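Protein-L-isoaspartate O-methyltransferase beta-aspartate methyltransferase (Plasmodium falciparum, PDB 2PBF) probably transfers a methyl group from S-adenosyl-L-methionine to L-isoaspartyl residues of damaged proteins, a first step in their repair. Local coordinates at residues A[35-40]-A[130-135]; A[44-47]-A[52-55]; A[155-160]-A[180-185]. One frame throughout, in Å; residues are numbered along the deposited sequence.

Contact 1 of 3, residues A[35-40]-A[130-135]; sequences LQVDRG and KRDKPE
K133 starts its side chain beside its backbone N (chi1 -70°), runs it out nearly extended and then bends it at the last torsion (chi4 70°), which carries NZ onto the main-chain oxygen of Q36. The K133 NZ to Q36 O bond is short, 2.6 Å, and the ammonium lies close to the direction in which the carbonyl points, with a C=O...N angle of 153°. The same NZ forms a salt bridge to D132 OD2 at 2.9 Å, meeting that oxygen on its syn side but well out of the carboxylate plane. Two acceptors, Q36 O and D132 OD2, thus hold the lysine end. D132 OD2 is itself also hydrogen-bonded by the hydroxyl of Y42, so charge and hydroxyl share this oxygen. Lysine suits the place: its chain spans the gap, and its positive charge should be welcome just past the C-terminal end of helix 28-35, where carbonyls gather.

V37, a buried residue, lies beside the pair. Its CG1 comes within 4.2 Å of D132 OD2, and its CG2 lies 4.4 Å from K133 NZ. The next residue shapes the turn: D38 OD1 accepts from G40 N at 2.9 Å, an Asx turn, and also bonds to the hydroxyl of Y48.

The contact joins the loop after helix 28-35 to the chain leaving helix 119-132 of the Rossmann-like methyltransferase fold. Helix 93-101 packs against both segments, with C97 touching V37, V96 touching K133 and I100 touching both Q36 and K133, while helix 12-21 meets L35, D38 and R39.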
loop_
_atom_site.group_PDB
_atom_site.type_symbol
_atom_site.label_atom_id
_atom_site.label_comp_id
_atom_site.label_asym_id
_atom_site.label_seq_id
_atom_site.Cartn_x
_atom_site.Cartn_y
_atom_site.Cartn_z
ATOM N N LEU A 35 -11.053 6.732 -6.964
ATOM C CA LEU A 35 -11.645 7.219 -8.224
ATOM C C LEU A 35 -10.571 7.742 -9.178
ATOM O O LEU A 35 -10.653 7.560 -10.388
ATOM C CB LEU A 35 -12.698 8.304 -7.934
ATOM C CG LEU A 35 -13.416 8.911 -9.161
ATOM C CD1 LEU A 35 -14.206 7.841 -9.889
ATOM C CD2 LEU A 35 -14.300 10.100 -8.769
ATOM N N GLN A 36 -9.549 8.384 -8.612
ATOM C CA GLN A 36 -8.427 8.893 -9.389
ATOM C C GLN A 36 -7.479 7.813 -9.923
ATOM O O GLN A 36 -6.643 8.092 -10.802
ATOM C CB GLN A 36 -7.666 9.958 -8.580
ATOM C CG GLN A 36 -8.476 11.243 -8.365
ATOM C CD GLN A 36 -7.733 12.285 -7.546
ATOM O OE1 GLN A 36 -6.926 13.027 -8.073
ATOM N NE2 GLN A 36 -8.020 12.346 -6.250
ATOM N N VAL A 37 -7.611 6.584 -9.411
ATOM C CA VAL A 37 -6.736 5.481 -9.804
ATOM C C VAL A 37 -7.549 4.278 -10.356
ATOM O O VAL A 37 -8.036 3.433 -9.597
ATOM C CB VAL A 37 -5.789 5.031 -8.615
ATOM C CG1 VAL A 37 -4.734 4.086 -9.121
ATOM C CG2 VAL A 37 -5.119 6.241 -7.948
ATOM N N ASP A 38 -7.687 4.219 -11.679
ATOM C CA ASP A 38 -8.452 3.192 -12.353
ATOM C C ASP A 38 -7.757 1.826 -12.277
ATOM O O ASP A 38 -6.647 1.648 -12.809
ATOM C CB ASP A 38 -8.685 3.599 -13.826
ATOM C CG ASP A 38 -9.621 2.638 -14.579
ATOM O OD1 ASP A 38 -9.726 1.451 -14.221
ATOM O OD2 ASP A 38 -10.252 3.088 -15.570
ATOM N N ARG A 39 -8.436 0.865 -11.648
ATOM C CA ARG A 39 -7.908 -0.490 -11.412
ATOM C C ARG A 39 -7.508 -1.224 -12.689
ATOM O O ARG A 39 -6.518 -1.971 -12.696
ATOM C CB ARG A 39 -8.921 -1.317 -10.604
ATOM C CG ARG A 39 -8.398 -2.629 -10.018
ATOM C CD ARG A 39 -9.495 -3.367 -9.218
ATOM N NE ARG A 39 -9.186 -4.784 -9.005
ATOM C CZ ARG A 39 -8.382 -5.256 -8.038
ATOM N NH1 ARG A 39 -7.827 -4.425 -7.172
ATOM N NH2 ARG A 39 -8.145 -6.558 -7.931
ATOM N N GLY A 40 -8.259 -0.986 -13.768
ATOM C CA GLY A 40 -7.958 -1.536 -15.103
ATOM C C GLY A 40 -6.630 -1.124 -15.720
ATOM O O GLY A 40 -6.135 -1.760 -16.660
ATOM N N LYS A 130 3.476 4.069 -15.938
ATOM C CA LYS A 130 3.714 4.710 -17.228
ATOM C C LYS A 130 2.406 4.910 -18.001
ATOM O O LYS A 130 2.138 6.012 -18.460
ATOM C CB LYS A 130 4.737 3.941 -18.081
ATOM C CG LYS A 130 6.140 3.844 -17.480
ATOM C CD LYS A 130 7.268 3.922 -18.543
ATOM C CE LYS A 130 8.618 4.297 -17.889
ATOM N NZ LYS A 130 9.820 4.119 -18.788
ATOM N N ARG A 131 1.585 3.869 -18.126
ATOM C CA ARG A 131 0.331 3.983 -18.895
ATOM C C ARG A 131 -0.738 4.808 -18.197
ATOM O O ARG A 131 -1.574 5.439 -18.871
ATOM C CB ARG A 131 -0.203 2.611 -19.331
ATOM C CG ARG A 131 -1.426 2.044 -18.588
ATOM C CD ARG A 131 -1.985 0.791 -19.337
ATOM N NE ARG A 131 -0.899 -0.144 -19.667
ATOM C CZ ARG A 131 -0.444 -1.093 -18.851
ATOM N NH1 ARG A 131 -0.996 -1.262 -17.657
ATOM N NH2 ARG A 131 0.570 -1.874 -19.229
ATOM N N ASP A 132 -0.703 4.827 -16.863
ATOM C CA ASP A 132 -1.701 5.558 -16.094
ATOM C C ASP A 132 -1.295 7.019 -15.841
ATOM O O ASP A 132 -2.007 7.947 -16.242
ATOM C CB ASP A 132 -1.989 4.841 -14.773
ATOM C CG ASP A 132 -3.145 5.476 -13.993
ATOM O OD1 ASP A 132 -4.138 5.951 -14.614
ATOM O OD2 ASP A 132 -3.060 5.481 -12.741
ATOM N N LYS A 133 -0.164 7.207 -15.169
ATOM C CA LYS A 133 0.297 8.520 -14.717
ATOM C C LYS A 133 1.815 8.626 -14.901
ATOM O O LYS A 133 2.562 8.553 -13.899
ATOM C CB LYS A 133 -0.049 8.711 -13.237
ATOM C CG LYS A 133 -1.531 8.870 -12.964
ATOM C CD LYS A 133 -1.858 8.601 -11.515
ATOM C CE LYS A 133 -3.304 8.942 -11.218
ATOM N NZ LYS A 133 -4.279 8.000 -11.857
ATOM N N PRO A 134 2.284 8.797 -16.169
ATOM C CA PRO A 134 3.722 8.753 -16.445
ATOM C C PRO A 134 4.482 9.861 -15.707
ATOM O O PRO A 134 5.680 9.765 -15.531
ATOM C CB PRO A 134 3.809 8.955 -17.976
ATOM C CG PRO A 134 2.526 9.520 -18.379
ATOM C CD PRO A 134 1.500 9.052 -17.393
ATOM N N GLU A 135 3.759 10.895 -15.281
ATOM C CA GLU A 135 4.346 12.017 -14.558
ATOM C C GLU A 135 4.991 11.590 -13.229
ATOM O O GLU A 135 5.958 12.199 -12.786
ATOM C CB GLU A 135 3.299 13.119 -14.351
ATOM C CG GLU A 135 2.057 12.714 -13.542
ATOM C CD GLU A 135 0.879 12.219 -14.387
ATOM O OE1 GLU A 135 1.103 11.680 -15.484
ATOM O OE2 GLU A 135 -0.279 12.378 -13.937
#

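Contact 2 of 3, residues A[44-47]-A[52-55]; sequences KEIP and PVYI
V53 pairs its backbone with I61 through hydrogen bonds and sends its side chain toward E45 and I46. The pairing belongs to a small antiparallel beta-hairpin, strands 53-56 and 59-61, separate from the large central sheet of this methyltransferase; the loop 44-47 folds back over the beginning of the hairpin. Between loop and strand the contact is made by packing, with V53 lying against two loop residues.

The valine's two methyls divide the work. CG1, anti to the backbone N (chi1 -177°), reaches the main-chain oxygen of E45, with V53 CG1 to E45 O at 3.4 Å. The E45 side chain, extended beyond CG, crosses that of V53 at a slant and brings E45 OE2 to 3.9 Å from V53 CG1. Glutamate suits an exposed spot like this, since its methylenes can lie near an apolar group while the carboxylate lies at the surface. A branched, apolar residue is equally apt at position 53, since its buried side chain also touches I43 and I61.

CG2 faces I46. The isoleucine has a positive phi of 24°, unusual for a beta-branched residue, and comes just ahead of P47, which restricts the chain further. A neighbouring molecule in the crystal touches both E45 and I46, so their exact pose may owe something to the lattice. I46 places CG1 between its backbone N and carbonyl carbon (chi1 53°), the crowded position, and from there I46 CG1 lies 4.0 Å from V53 CG2, with I46 CD1 at 4.1 Å from that methyl.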
loop_
_atom_site.group_PDB
_atom_site.type_symbol
_atom_site.label_atom_id
_atom_site.label_comp_id
_atom_site.label_asym_id
_atom_site.label_seq_id
_atom_site.Cartn_x
_atom_site.Cartn_y
_atom_site.Cartn_z
ATOM N N LYS A 44 -5.066 -6.352 -16.005
ATOM C CA LYS A 44 -5.821 -6.584 -17.243
ATOM C C LYS A 44 -7.051 -7.502 -17.074
ATOM O O LYS A 44 -8.131 -7.172 -17.564
ATOM C CB LYS A 44 -4.887 -7.136 -18.333
ATOM C CG LYS A 44 -4.551 -6.146 -19.459
ATOM C CD LYS A 44 -3.522 -5.107 -19.007
ATOM C CE LYS A 44 -3.035 -4.241 -20.166
ATOM N NZ LYS A 44 -1.545 -4.300 -20.251
ATOM N N GLU A 45 -6.892 -8.642 -16.396
ATOM C CA GLU A 45 -7.992 -9.593 -16.276
ATOM C C GLU A 45 -9.014 -9.137 -15.238
ATOM O O GLU A 45 -8.642 -8.657 -14.158
ATOM C CB GLU A 45 -7.523 -11.016 -15.956
ATOM C CG GLU A 45 -8.614 -12.061 -16.297
ATOM C CD GLU A 45 -8.593 -13.343 -15.445
ATOM O OE1 GLU A 45 -9.435 -14.247 -15.731
ATOM O OE2 GLU A 45 -7.747 -13.458 -14.518
ATOM N N ILE A 46 -10.297 -9.304 -15.586
ATOM C CA ILE A 46 -11.453 -8.887 -14.763
ATOM C C ILE A 46 -11.091 -7.765 -13.780
ATOM O O ILE A 46 -11.189 -7.931 -12.559
ATOM C CB ILE A 46 -12.104 -10.088 -14.036
ATOM C CG1 ILE A 46 -11.037 -10.870 -13.241
ATOM C CG2 ILE A 46 -12.869 -10.973 -15.035
ATOM C CD1 ILE A 46 -11.589 -11.726 -12.132
ATOM N N PRO A 47 -10.656 -6.616 -14.314
ATOM C CA PRO A 47 -10.143 -5.574 -13.431
ATOM C C PRO A 47 -11.136 -4.971 -12.415
ATOM O O PRO A 47 -10.702 -4.339 -11.475
ATOM C CB PRO A 47 -9.670 -4.505 -14.414
ATOM C CG PRO A 47 -10.571 -4.730 -15.634
ATOM C CD PRO A 47 -10.614 -6.201 -15.734
ATOM N N PRO A 52 -9.205 -10.790 -5.533
ATOM C CA PRO A 52 -7.817 -10.657 -5.961
ATOM C C PRO A 52 -7.651 -11.246 -7.348
ATOM O O PRO A 52 -8.404 -12.143 -7.720
ATOM C CB PRO A 52 -7.036 -11.523 -4.947
ATOM C CG PRO A 52 -7.955 -11.783 -3.850
ATOM C CD PRO A 52 -9.328 -11.785 -4.453
ATOM N N VAL A 53 -6.683 -10.741 -8.106
ATOM C CA VAL A 53 -6.501 -11.166 -9.485
ATOM C C VAL A 53 -5.017 -11.448 -9.690
ATOM O O VAL A 53 -4.155 -10.590 -9.462
ATOM C CB VAL A 53 -7.071 -10.126 -10.519
ATOM C CG1 VAL A 53 -6.923 -10.625 -11.944
ATOM C CG2 VAL A 53 -8.547 -9.792 -10.244
ATOM N N TYR A 54 -4.725 -12.678 -10.102
ATOM C CA TYR A 54 -3.358 -13.141 -10.271
ATOM C C TYR A 54 -2.523 -12.328 -11.256
ATOM O O TYR A 54 -2.986 -12.003 -12.339
ATOM C CB TYR A 54 -3.348 -14.598 -10.707
ATOM C CG TYR A 54 -1.960 -15.187 -10.687
ATOM C CD1 TYR A 54 -1.308 -15.443 -9.480
ATOM C CD2 TYR A 54 -1.299 -15.472 -11.878
ATOM C CE1 TYR A 54 -0.007 -15.980 -9.477
ATOM C CE2 TYR A 54 -0.030 -16.008 -11.893
ATOM C CZ TYR A 54 0.616 -16.251 -10.689
ATOM O OH TYR A 54 1.864 -16.794 -10.723
ATOM N N ILE A 55 -1.285 -12.019 -10.868
ATOM C CA ILE A 55 -0.346 -11.344 -11.756
ATOM C C ILE A 55 0.693 -12.333 -12.286
ATOM O O ILE A 55 0.707 -12.647 -13.470
ATOM C CB ILE A 55 0.356 -10.124 -11.077
ATOM C CG1 ILE A 55 -0.670 -9.236 -10.363
ATOM C CG2 ILE A 55 1.134 -9.319 -12.116
ATOM C CD1 ILE A 55 -0.073 -8.251 -9.342
#

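Contact 3 of 3, residues A[155-160]-A[180-185]; sequences EEKKEL and VDLLAE
K157 and D181 form a salt bridge between two helices, with K157 NZ only 2.6 Å from D181 OD2. The ammonium meets the anti side of the carboxylate oxygen, 22° out of its plane. K157 leaves its helix with CG anti to the backbone N (chi1 -179°) and turns at chi3, so that the tip swings over to D181. A long lysine is suited to bridging between helices, while the short aspartate holds its charge close to its own backbone.

Alongside the salt bridge the leucines pack: L160 CD1 lies 4.1 Å from L182 CD1. The buried L182 also reaches I166 on strand 163-168. That strand, helix 177-182 and the parallel strand 187-195 make a beta-alpha-beta crossover of the Rossmann-like sheet, against which helix 154-160 is set.

Polar backbone atoms here find partners both inside and outside the helices. L160 N bonds to E156 O at 2.8 Å, and E156 N to N153 OD1 at the start of the helix; the side chain of E156 makes a salt bridge through OE2 to K147 NZ. L160 O receives R83 NH1. Backbone hydrogen bonds of L182 and A184 with F163 tie the second segment to strand 163-168. Where helix 177-182 gives way to strand 183-184, the L183 N to V180 O bond is weak, but K206 NZ donates to both V180 O and L183 O.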
loop_
_atom_site.group_PDB
_atom_site.type_symbol
_atom_site.label_atom_id
_atom_site.label_comp_id
_atom_site.label_asym_id
_atom_site.label_seq_id
_atom_site.Cartn_x
_atom_site.Cartn_y
_atom_site.Cartn_z
ATOM N N GLU A 155 22.522 1.131 7.252
ATOM C CA GLU A 155 22.801 2.293 6.400
ATOM C C GLU A 155 21.551 2.761 5.668
ATOM O O GLU A 155 21.107 3.899 5.856
ATOM C CB GLU A 155 23.939 2.001 5.405
ATOM C CG GLU A 155 25.278 1.725 6.057
ATOM N N GLU A 156 20.966 1.878 4.863
ATOM C CA GLU A 156 19.715 2.204 4.174
ATOM C C GLU A 156 18.587 2.491 5.140
ATOM O O GLU A 156 17.787 3.369 4.882
ATOM C CB GLU A 156 19.313 1.137 3.161
ATOM C CG GLU A 156 19.648 -0.271 3.546
ATOM C CD GLU A 156 20.207 -1.054 2.382
ATOM O OE1 GLU A 156 20.811 -0.414 1.495
ATOM O OE2 GLU A 156 20.045 -2.298 2.356
ATOM N N LYS A 157 18.555 1.778 6.268
ATOM C CA LYS A 157 17.572 2.048 7.321
ATOM C C LYS A 157 17.601 3.505 7.786
ATOM O O LYS A 157 16.540 4.151 7.891
ATOM C CB LYS A 157 17.758 1.096 8.503
ATOM C CG LYS A 157 16.766 1.273 9.648
ATOM C CD LYS A 157 17.027 0.214 10.723
ATOM C CE LYS A 157 16.753 0.734 12.133
ATOM N NZ LYS A 157 16.474 -0.384 13.109
ATOM N N LYS A 158 18.805 4.007 8.083
ATOM C CA LYS A 158 19.009 5.411 8.476
ATOM C C LYS A 158 18.581 6.332 7.332
ATOM O O LYS A 158 17.888 7.328 7.535
ATOM C CB LYS A 158 20.477 5.664 8.843
ATOM C CG LYS A 158 20.794 7.118 9.255
ATOM C CD LYS A 158 22.293 7.358 9.463
ATOM C CE LYS A 158 22.596 8.853 9.634
ATOM N NZ LYS A 158 24.054 9.180 9.414
ATOM N N GLU A 159 18.991 5.957 6.125
ATOM C CA GLU A 159 18.743 6.723 4.912
ATOM C C GLU A 159 17.267 6.870 4.551
ATOM O O GLU A 159 16.859 7.905 4.024
ATOM C CB GLU A 159 19.496 6.055 3.767
ATOM C CG GLU A 159 19.412 6.761 2.448
ATOM C CD GLU A 159 19.658 5.813 1.277
ATOM O OE1 GLU A 159 20.552 4.923 1.383
ATOM O OE2 GLU A 159 18.943 5.968 0.256
ATOM N N LEU A 160 16.465 5.836 4.820
ATOM C CA LEU A 160 15.027 5.878 4.535
ATOM C C LEU A 160 14.308 6.896 5.408
ATOM O O LEU A 160 13.292 7.449 5.014
ATOM C CB LEU A 160 14.389 4.502 4.753
ATOM C CG LEU A 160 14.390 3.469 3.630
ATOM C CD1 LEU A 160 14.049 2.101 4.191
ATOM C CD2 LEU A 160 13.412 3.837 2.509
ATOM N N VAL A 180 8.716 -1.262 12.706
ATOM C CA VAL A 180 8.569 -0.483 13.949
ATOM C C VAL A 180 9.577 0.667 14.026
ATOM O O VAL A 180 9.263 1.753 14.519
ATOM C CB VAL A 180 8.642 -1.389 15.228
ATOM C CG1 VAL A 180 8.851 -0.566 16.507
ATOM C CG2 VAL A 180 7.399 -2.221 15.340
ATOM N N ASP A 181 10.791 0.434 13.549
ATOM C CA ASP A 181 11.817 1.487 13.582
ATOM C C ASP A 181 11.651 2.535 12.497
ATOM O O ASP A 181 12.125 3.654 12.634
ATOM C CB ASP A 181 13.219 0.870 13.515
ATOM C CG ASP A 181 13.558 0.074 14.767
ATOM O OD1 ASP A 181 12.857 0.241 15.795
ATOM O OD2 ASP A 181 14.504 -0.721 14.710
ATOM N N LEU A 182 10.981 2.162 11.414
ATOM C CA LEU A 182 10.776 3.060 10.285
ATOM C C LEU A 182 9.624 3.997 10.575
ATOM O O LEU A 182 9.426 4.967 9.878
ATOM C CB LEU A 182 10.550 2.265 8.997
ATOM C CG LEU A 182 11.768 1.617 8.325
ATOM C CD1 LEU A 182 11.351 0.970 7.021
ATOM C CD2 LEU A 182 12.911 2.597 8.068
ATOM N N LEU A 183 8.894 3.711 11.646
ATOM C CA LEU A 183 7.670 4.397 11.971
ATOM C C LEU A 183 7.913 5.716 12.712
ATOM O O LEU A 183 8.624 5.751 13.719
ATOM C CB LEU A 183 6.790 3.446 12.790
ATOM C CG LEU A 183 5.315 3.754 13.047
ATOM C CD1 LEU A 183 4.557 3.895 11.724
ATOM C CD2 LEU A 183 4.714 2.658 13.916
ATOM N N ALA A 184 7.301 6.794 12.217
ATOM C CA ALA A 184 7.377 8.109 12.857
ATOM C C ALA A 184 6.423 8.254 14.044
ATOM O O ALA A 184 5.424 7.525 14.173
ATOM C CB ALA A 184 7.116 9.237 11.832
ATOM N N GLU A 185 6.727 9.214 14.910
ATOM C CA GLU A 185 5.819 9.566 15.981
ATOM C C GLU A 185 4.459 9.888 15.373
ATOM O O GLU A 185 4.376 10.641 14.405
ATOM C CB GLU A 185 6.363 10.763 16.763
ATOM C CG GLU A 185 5.400 11.335 17.802
ATOM C CD GLU A 185 5.222 10.438 19.020
ATOM O OE1 GLU A 185 6.043 9.488 19.201
ATOM O OE2 GLU A 185 4.262 10.703 19.794
#

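Overall arrangement
Contacts 1 and 2 are neighbours, their centres 16 Å apart, and contact 2 falls within the chain span that contact 1 encloses. They meet directly: G40 packs on P47, R39 NH2 lies 4.0 Å from V53 CG2, and the like charges of R131 and K44 come close. The first segments of both, 35-40 and 44-47, lie in the loop between helix 28-35 and strand 53-56. Contact 3 follows later, its centre about 29 Å from that of contact 1 and about 33 Å from that of contact 2, across the chain's centre. The side chains of V37, V53 and L182 are about 10, 9 and 11 Å from bound S-adenosyl-L-homocysteine, which none of the three touches.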